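PDB 6AKZ: GlcNAc Inducible Gene 2, GIG2 from Candida albicans, which binds an iron ion in a cupin-type fold and is probably an oxygenase of the DUF1479 family, encoded by a GlcNAc-inducible gene. Local coordinates for residues Ala147-Met152 with Phe346-Cys351; Arg254-Trp259 with Tyr372-Leu377. All coordinates share one frame; numbering follows the deposited sequence.

Contact 1: Ala147-Met152 with Phe346-Cys351; sequences AIFKAM and FVFWHC
Phe348 reaches from strand 346-350 into the side chains of helix 143-153 and meets three of them. Met152 lies over one face of its ring: CG stands 3.8 Å from the ring centroid in a CH-pi contact, and the bend of the chain at chi2 (-44°) brings SD obliquely toward the same ring, a Met-aromatic contact. The opposite face of Phe348 is taken by its strand neighbour Phe346, whose CE1 sits above it, offset toward the rim. The outer edge of Phe348 points into the face of Phe149, with CZ over the centre of that ring, so the pair is edge-to-face with planes at 79° and centroids 5.0 Å apart. Phe149 in turn sends its own edge toward the face of Phe346 in a more offset version of the same geometry, the centroids 5.5 Å apart, which closes a cluster of three rings. Ile148 fills in from the helix: its CG1 lies between the backbone N and the carbonyl carbon, and CD1, anti at chi2, comes within 3.5 Å of CG of Phe346 while also touching CE2 of Phe348.

In contrast to this tight packing, Lys150 is exposed and Ala147 partly so, and neither touches strand 346-350. Helix and strand run nearly parallel at 25°, their axes 11.2 Å apart, a distance filled by the side chains. Helix 143-153 thus packs on one face of the main sheet of the cupin-clan domain, where Ile90, Leu88 and Leu256 extend the apolar layer. Val347 and Trp349 are directed to the other face, where Trp349 meets the iron ligand His355; this is core packing behind the metal site. With no hydrogen bond across it, the contact rests on shape fit and weakly directional ring contacts.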
loop_
_atom_site.group_PDB
_atom_site.type_symbol
_atom_site.label_atom_id
_atom_site.label_comp_id
_atom_site.label_asym_id
_atom_site.label_seq_id
_atom_site.Cartn_x
_atom_site.Cartn_y
_atom_site.Cartn_z
ATOM N N ALA A 147 -10.469 9.197 -12.225
ATOM C CA ALA A 147 -11.791 8.691 -11.875
ATOM C C ALA A 147 -11.710 7.497 -10.944
ATOM O O ALA A 147 -12.411 7.444 -9.917
ATOM C CB ALA A 147 -12.610 8.341 -13.121
ATOM N N ILE A 148 -10.875 6.528 -11.259
ATOM C CA ILE A 148 -10.820 5.340 -10.392
ATOM C C ILE A 148 -10.221 5.655 -9.048
ATOM O O ILE A 148 -10.661 5.114 -8.045
ATOM C CB ILE A 148 -10.124 4.096 -11.001
ATOM C CG1 ILE A 148 -8.661 4.356 -11.236
ATOM C CG2 ILE A 148 -10.851 3.680 -12.306
ATOM C CD1 ILE A 148 -7.907 3.150 -11.798
ATOM N N PHE A 149 -9.261 6.553 -8.983
ATOM C CA PHE A 149 -8.773 6.991 -7.667
ATOM C C PHE A 149 -9.850 7.717 -6.866
ATOM O O PHE A 149 -9.936 7.512 -5.659
ATOM C CB PHE A 149 -7.481 7.791 -7.826
ATOM C CG PHE A 149 -6.284 6.910 -8.005
ATOM C CD1 PHE A 149 -5.935 6.425 -9.251
ATOM C CD2 PHE A 149 -5.553 6.490 -6.891
ATOM C CE1 PHE A 149 -4.830 5.560 -9.424
ATOM C CE2 PHE A 149 -4.419 5.642 -7.036
ATOM C CZ PHE A 149 -4.076 5.155 -8.289
ATOM N N LYS A 150 -10.670 8.551 -7.518
ATOM C CA LYS A 150 -11.768 9.208 -6.832
ATOM C C LYS A 150 -12.695 8.151 -6.259
ATOM O O LYS A 150 -13.097 8.225 -5.110
ATOM C CB LYS A 150 -12.576 10.138 -7.733
ATOM C CG LYS A 150 -11.944 11.444 -8.090
ATOM C CD LYS A 150 -12.844 12.198 -9.090
ATOM C CE LYS A 150 -12.099 13.079 -10.115
ATOM N NZ LYS A 150 -12.351 12.691 -11.558
ATOM N N ALA A 151 -12.988 7.120 -7.024
ATOM C CA ALA A 151 -13.948 6.089 -6.578
ATOM C C ALA A 151 -13.359 5.284 -5.392
ATOM O O ALA A 151 -14.018 5.046 -4.403
ATOM C CB ALA A 151 -14.264 5.168 -7.706
ATOM N N MET A 152 -12.069 4.942 -5.482
ATOM C CA MET A 152 -11.391 4.263 -4.351
ATOM C C MET A 152 -11.364 5.059 -3.098
ATOM O O MET A 152 -11.554 4.500 -2.017
ATOM C CB MET A 152 -9.979 3.790 -4.700
ATOM C CG MET A 152 -9.942 2.763 -5.905
ATOM S SD MET A 152 -11.137 1.470 -5.940
ATOM C CE MET A 152 -10.486 0.387 -4.663
ATOM N N PHE A 346 -6.486 -1.850 -14.199
ATOM C CA PHE A 346 -5.819 -1.305 -13.021
ATOM C C PHE A 346 -6.078 -2.258 -11.883
ATOM O O PHE A 346 -7.238 -2.647 -11.679
ATOM C CB PHE A 346 -6.240 0.109 -12.716
ATOM C CG PHE A 346 -5.236 0.878 -11.957
ATOM C CD1 PHE A 346 -5.121 0.716 -10.578
ATOM C CD2 PHE A 346 -4.324 1.690 -12.586
ATOM C CE1 PHE A 346 -4.156 1.361 -9.894
ATOM C CE2 PHE A 346 -3.360 2.357 -11.876
ATOM C CZ PHE A 346 -3.253 2.186 -10.561
ATOM N N VAL A 347 -5.025 -2.572 -11.100
ATOM C CA VAL A 347 -5.139 -3.452 -9.977
ATOM C C VAL A 347 -4.776 -2.656 -8.703
ATOM O O VAL A 347 -3.688 -2.081 -8.629
ATOM C CB VAL A 347 -4.309 -4.728 -10.116
ATOM C CG1 VAL A 347 -4.163 -5.490 -8.803
ATOM C CG2 VAL A 347 -4.871 -5.604 -11.238
ATOM N N PHE A 348 -5.647 -2.726 -7.722
ATOM C CA PHE A 348 -5.462 -2.095 -6.379
ATOM C C PHE A 348 -5.399 -3.167 -5.298
ATOM O O PHE A 348 -6.156 -4.145 -5.319
ATOM C CB PHE A 348 -6.652 -1.223 -6.014
ATOM C CG PHE A 348 -6.725 0.073 -6.710
ATOM C CD1 PHE A 348 -5.824 1.067 -6.394
ATOM C CD2 PHE A 348 -7.731 0.326 -7.663
ATOM C CE1 PHE A 348 -5.843 2.325 -7.010
ATOM C CE2 PHE A 348 -7.743 1.588 -8.298
ATOM C CZ PHE A 348 -6.810 2.566 -7.967
ATOM N N TRP A 349 -4.551 -2.976 -4.301
ATOM C CA TRP A 349 -4.680 -3.717 -3.110
ATOM C C TRP A 349 -4.421 -2.815 -1.883
ATOM O O TRP A 349 -3.589 -1.884 -1.857
ATOM C CB TRP A 349 -3.860 -4.996 -3.049
ATOM C CG TRP A 349 -2.361 -4.838 -3.122
ATOM C CD1 TRP A 349 -1.501 -4.924 -2.083
ATOM C CD2 TRP A 349 -1.569 -4.559 -4.286
ATOM N NE1 TRP A 349 -0.149 -4.698 -2.517
ATOM C CE2 TRP A 349 -0.186 -4.561 -3.880
ATOM C CE3 TRP A 349 -1.871 -4.376 -5.646
ATOM C CZ2 TRP A 349 0.864 -4.376 -4.784
ATOM C CZ3 TRP A 349 -0.802 -4.130 -6.552
ATOM C CH2 TRP A 349 0.520 -4.133 -6.125
ATOM N N HIS A 350 -5.156 -3.129 -0.837
ATOM C CA HIS A 350 -5.033 -2.449 0.485
ATOM C C HIS A 350 -3.626 -2.561 1.058
ATOM O O HIS A 350 -2.930 -3.549 0.883
ATOM C CB HIS A 350 -6.051 -2.971 1.485
ATOM C CG HIS A 350 -6.251 -2.109 2.684
ATOM N ND1 HIS A 350 -5.483 -2.215 3.817
ATOM C CD2 HIS A 350 -7.237 -1.234 2.985
ATOM C CE1 HIS A 350 -5.939 -1.396 4.746
ATOM N NE2 HIS A 350 -7.007 -0.780 4.258
ATOM N N CYS A 351 -3.148 -1.474 1.657
ATOM C CA CYS A 351 -1.826 -1.446 2.238
ATOM C C CYS A 351 -1.550 -2.560 3.240
ATOM O O CYS A 351 -0.399 -2.896 3.487
ATOM C CB CYS A 351 -1.507 -0.051 2.854
ATOM S SG CYS A 351 -2.682 0.417 4.149
#

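Contact 2: Arg254-Trp259 with Tyr372-Leu377; sequences RTLQGW and YGQTPL
Tyr372 opens the pairing with Gly258: its N donates to Gly258 O over 2.9 Å in a nearly straight bond (169°), approaching from above the carbonyl plane. Its ring turns off elsewhere, where OH is hydrogen-bonded to Gln171. Gly373 passes close to the strand backbone, its CA 3.4 Å from Leu256 O; the bare CA allows the two backbones to come this near.

Gln374 joins the strand through both backbone and side chain. Its N binds Leu256 O at 2.9 Å, while its own O accepts a weak, bent bond from Thr255 N and lies 3.1 Å from Arg254 CA in a CA-H...O contact. With CG anti to the backbone N (chi1 -179°) and the chain extended beyond it, the side chain runs beside that of Leu256, pointing the same way. The hydroxyl OG1 of Thr255 donates to OE1 of Gln374 at 2.6 Å, in the carbonyl plane and on a lone pair. This short bond satisfies a buried amide oxygen and restrains the amide's rotation; CD1 of Leu256 rests 3.5 Å from the same OE1.

Beyond it, Thr375 brings OG1 to 3.7 Å from CG of Arg254, and its backbone N is held by Gln171 OE1. Pro376 meets Thr255 tip to tip, CG against CG2 at 4.1 Å. The segment thus continues the backbone hydrogen bonding to strand 256-261 past the end of strand 367-371, irregularly, before the chain leads to helix 382-394. Helix 143-153 packs on the Leu256 and Gln374 side, whereas Gln257 is directed away from 372-377, donating through NE2 to the iron ligand Asp194, with strand 346-350 as the next neighbour in the sheet.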
loop_
_atom_site.group_PDB
_atom_site.type_symbol
_atom_site.label_atom_id
_atom_site.label_comp_id
_atom_site.label_asym_id
_atom_site.label_seq_id
_atom_site.Cartn_x
_atom_site.Cartn_y
_atom_site.Cartn_z
ATOM N N ARG A 254 0.569 5.340 1.893
ATOM C CA ARG A 254 -0.307 4.979 0.764
ATOM C C ARG A 254 -1.424 4.114 1.409
ATOM O O ARG A 254 -1.107 3.200 2.188
ATOM C CB ARG A 254 0.449 4.130 -0.275
ATOM C CG ARG A 254 1.656 4.845 -0.914
ATOM C CD ARG A 254 2.427 3.936 -1.840
ATOM N NE ARG A 254 3.075 2.856 -1.096
ATOM C CZ ARG A 254 3.729 1.837 -1.653
ATOM N NH1 ARG A 254 3.906 1.815 -2.958
ATOM N NH2 ARG A 254 4.304 0.906 -0.875
ATOM N N THR A 255 -2.675 4.442 1.120
ATOM C CA THR A 255 -3.828 3.678 1.527
ATOM C C THR A 255 -3.923 2.427 0.677
ATOM O O THR A 255 -4.369 1.368 1.189
ATOM C CB THR A 255 -5.122 4.487 1.374
ATOM O OG1 THR A 255 -5.162 5.183 0.106
ATOM C CG2 THR A 255 -5.188 5.546 2.426
ATOM N N LEU A 256 -3.598 2.571 -0.604
ATOM C CA LEU A 256 -3.660 1.458 -1.523
ATOM C C LEU A 256 -2.427 1.384 -2.327
ATOM O O LEU A 256 -1.933 2.443 -2.780
ATOM C CB LEU A 256 -4.817 1.652 -2.494
ATOM C CG LEU A 256 -6.232 1.719 -1.918
ATOM C CD1 LEU A 256 -7.189 2.027 -3.080
ATOM C CD2 LEU A 256 -6.591 0.405 -1.231
ATOM N N GLN A 257 -1.958 0.179 -2.626
ATOM C CA GLN A 257 -0.922 0.009 -3.657
ATOM C C GLN A 257 -1.674 -0.329 -4.933
ATOM O O GLN A 257 -2.811 -0.790 -4.923
ATOM C CB GLN A 257 0.009 -1.140 -3.361
ATOM C CG GLN A 257 0.902 -0.936 -2.113
ATOM C CD GLN A 257 2.002 -1.987 -1.996
ATOM O OE1 GLN A 257 2.710 -2.217 -2.958
ATOM N NE2 GLN A 257 2.220 -2.537 -0.805
ATOM N N GLY A 258 -1.023 -0.069 -6.031
ATOM C CA GLY A 258 -1.636 -0.282 -7.333
ATOM C C GLY A 258 -0.740 -0.285 -8.521
ATOM O O GLY A 258 0.388 0.242 -8.437
ATOM N N TRP A 259 -1.293 -0.715 -9.644
ATOM C CA TRP A 259 -0.615 -0.513 -10.914
ATOM C C TRP A 259 -1.508 -0.687 -12.092
ATOM O O TRP A 259 -2.641 -1.281 -11.974
ATOM C CB TRP A 259 0.547 -1.500 -11.041
ATOM C CG TRP A 259 0.337 -2.951 -10.731
ATOM C CD1 TRP A 259 0.917 -3.613 -9.671
ATOM C CD2 TRP A 259 -0.351 -3.988 -11.495
ATOM N NE1 TRP A 259 0.620 -4.964 -9.726
ATOM C CE2 TRP A 259 -0.115 -5.232 -10.822
ATOM C CE3 TRP A 259 -1.121 -3.996 -12.655
ATOM C CZ2 TRP A 259 -0.668 -6.419 -11.234
ATOM C CZ3 TRP A 259 -1.664 -5.191 -13.098
ATOM C CH2 TRP A 259 -1.446 -6.375 -12.399
ATOM N N TYR A 372 1.477 2.801 -9.415
ATOM C CA TYR A 372 0.833 4.076 -8.984
ATOM C C TYR A 372 -0.131 3.749 -7.874
ATOM O O TYR A 372 -1.082 3.011 -8.129
ATOM C CB TYR A 372 0.184 4.764 -10.229
ATOM C CG TYR A 372 -0.379 6.131 -9.958
ATOM C CD1 TYR A 372 0.343 7.060 -9.150
ATOM C CD2 TYR A 372 -1.529 6.570 -10.620
ATOM C CE1 TYR A 372 -0.176 8.345 -8.936
ATOM C CE2 TYR A 372 -2.068 7.833 -10.344
ATOM C CZ TYR A 372 -1.384 8.685 -9.508
ATOM O OH TYR A 372 -1.864 9.942 -9.209
ATOM N N GLY A 373 0.121 4.268 -6.642
ATOM C CA GLY A 373 -0.599 4.004 -5.462
ATOM C C GLY A 373 -1.470 5.159 -5.131
ATOM O O GLY A 373 -1.340 6.268 -5.699
ATOM N N GLN A 374 -2.402 4.905 -4.203
ATOM C CA GLN A 374 -3.176 5.978 -3.651
ATOM C C GLN A 374 -2.498 6.629 -2.470
ATOM O O GLN A 374 -2.211 5.951 -1.481
ATOM C CB GLN A 374 -4.542 5.405 -3.220
ATOM C CG GLN A 374 -5.454 6.486 -2.638
ATOM C CD GLN A 374 -6.864 5.981 -2.474
ATOM O OE1 GLN A 374 -7.131 5.235 -1.598
ATOM N NE2 GLN A 374 -7.808 6.496 -3.299
ATOM N N THR A 375 -2.249 7.932 -2.575
ATOM C CA THR A 375 -1.505 8.670 -1.592
ATOM C C THR A 375 -2.359 9.934 -1.300
ATOM O O THR A 375 -2.327 10.929 -2.016
ATOM C CB THR A 375 -0.160 9.084 -2.199
ATOM O OG1 THR A 375 0.548 7.915 -2.636
ATOM C CG2 THR A 375 0.659 9.857 -1.198
ATOM N N PRO A 376 -3.171 9.897 -0.245
ATOM C CA PRO A 376 -4.004 11.069 0.034
ATOM C C PRO A 376 -3.211 12.243 0.583
ATOM O O PRO A 376 -2.173 12.054 1.248
ATOM C CB PRO A 376 -5.000 10.528 1.107
ATOM C CG PRO A 376 -4.140 9.463 1.851
ATOM C CD PRO A 376 -3.319 8.808 0.738
ATOM N N LEU A 377 -3.738 13.425 0.297
ATOM C CA LEU A 377 -3.247 14.615 0.918
ATOM C C LEU A 377 -3.463 14.480 2.423
ATOM O O LEU A 377 -4.584 14.389 2.900
ATOM C CB LEU A 377 -3.883 15.892 0.351
ATOM C CG LEU A 377 -3.503 17.205 1.106
ATOM C CD1 LEU A 377 -2.017 17.455 0.927
ATOM C CD2 LEU A 377 -4.316 18.316 0.415
#

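Of these parts, helix 143-153 comes first along the chain from the N terminus, then strand 256-261, then strand 346-350, and last the segment 372-377 that follows strand 367-371. Contact 1 closes a loop of 193 residues when 346-351 comes back to the helix; contact 2 closes a shorter one of 112. The loops cross, since 254-259 lies within the first and 372-377 beyond its end. Their strands are neighbours in the main sheet, where Gln257 N approaches Trp349 O to 2.7 Å, a probable hydrogen bond. Together the contacts tie the helix, two central strands and the loop before helix 382-394 into one buried region, contact 2 next to the iron site and contact 1 farther behind it.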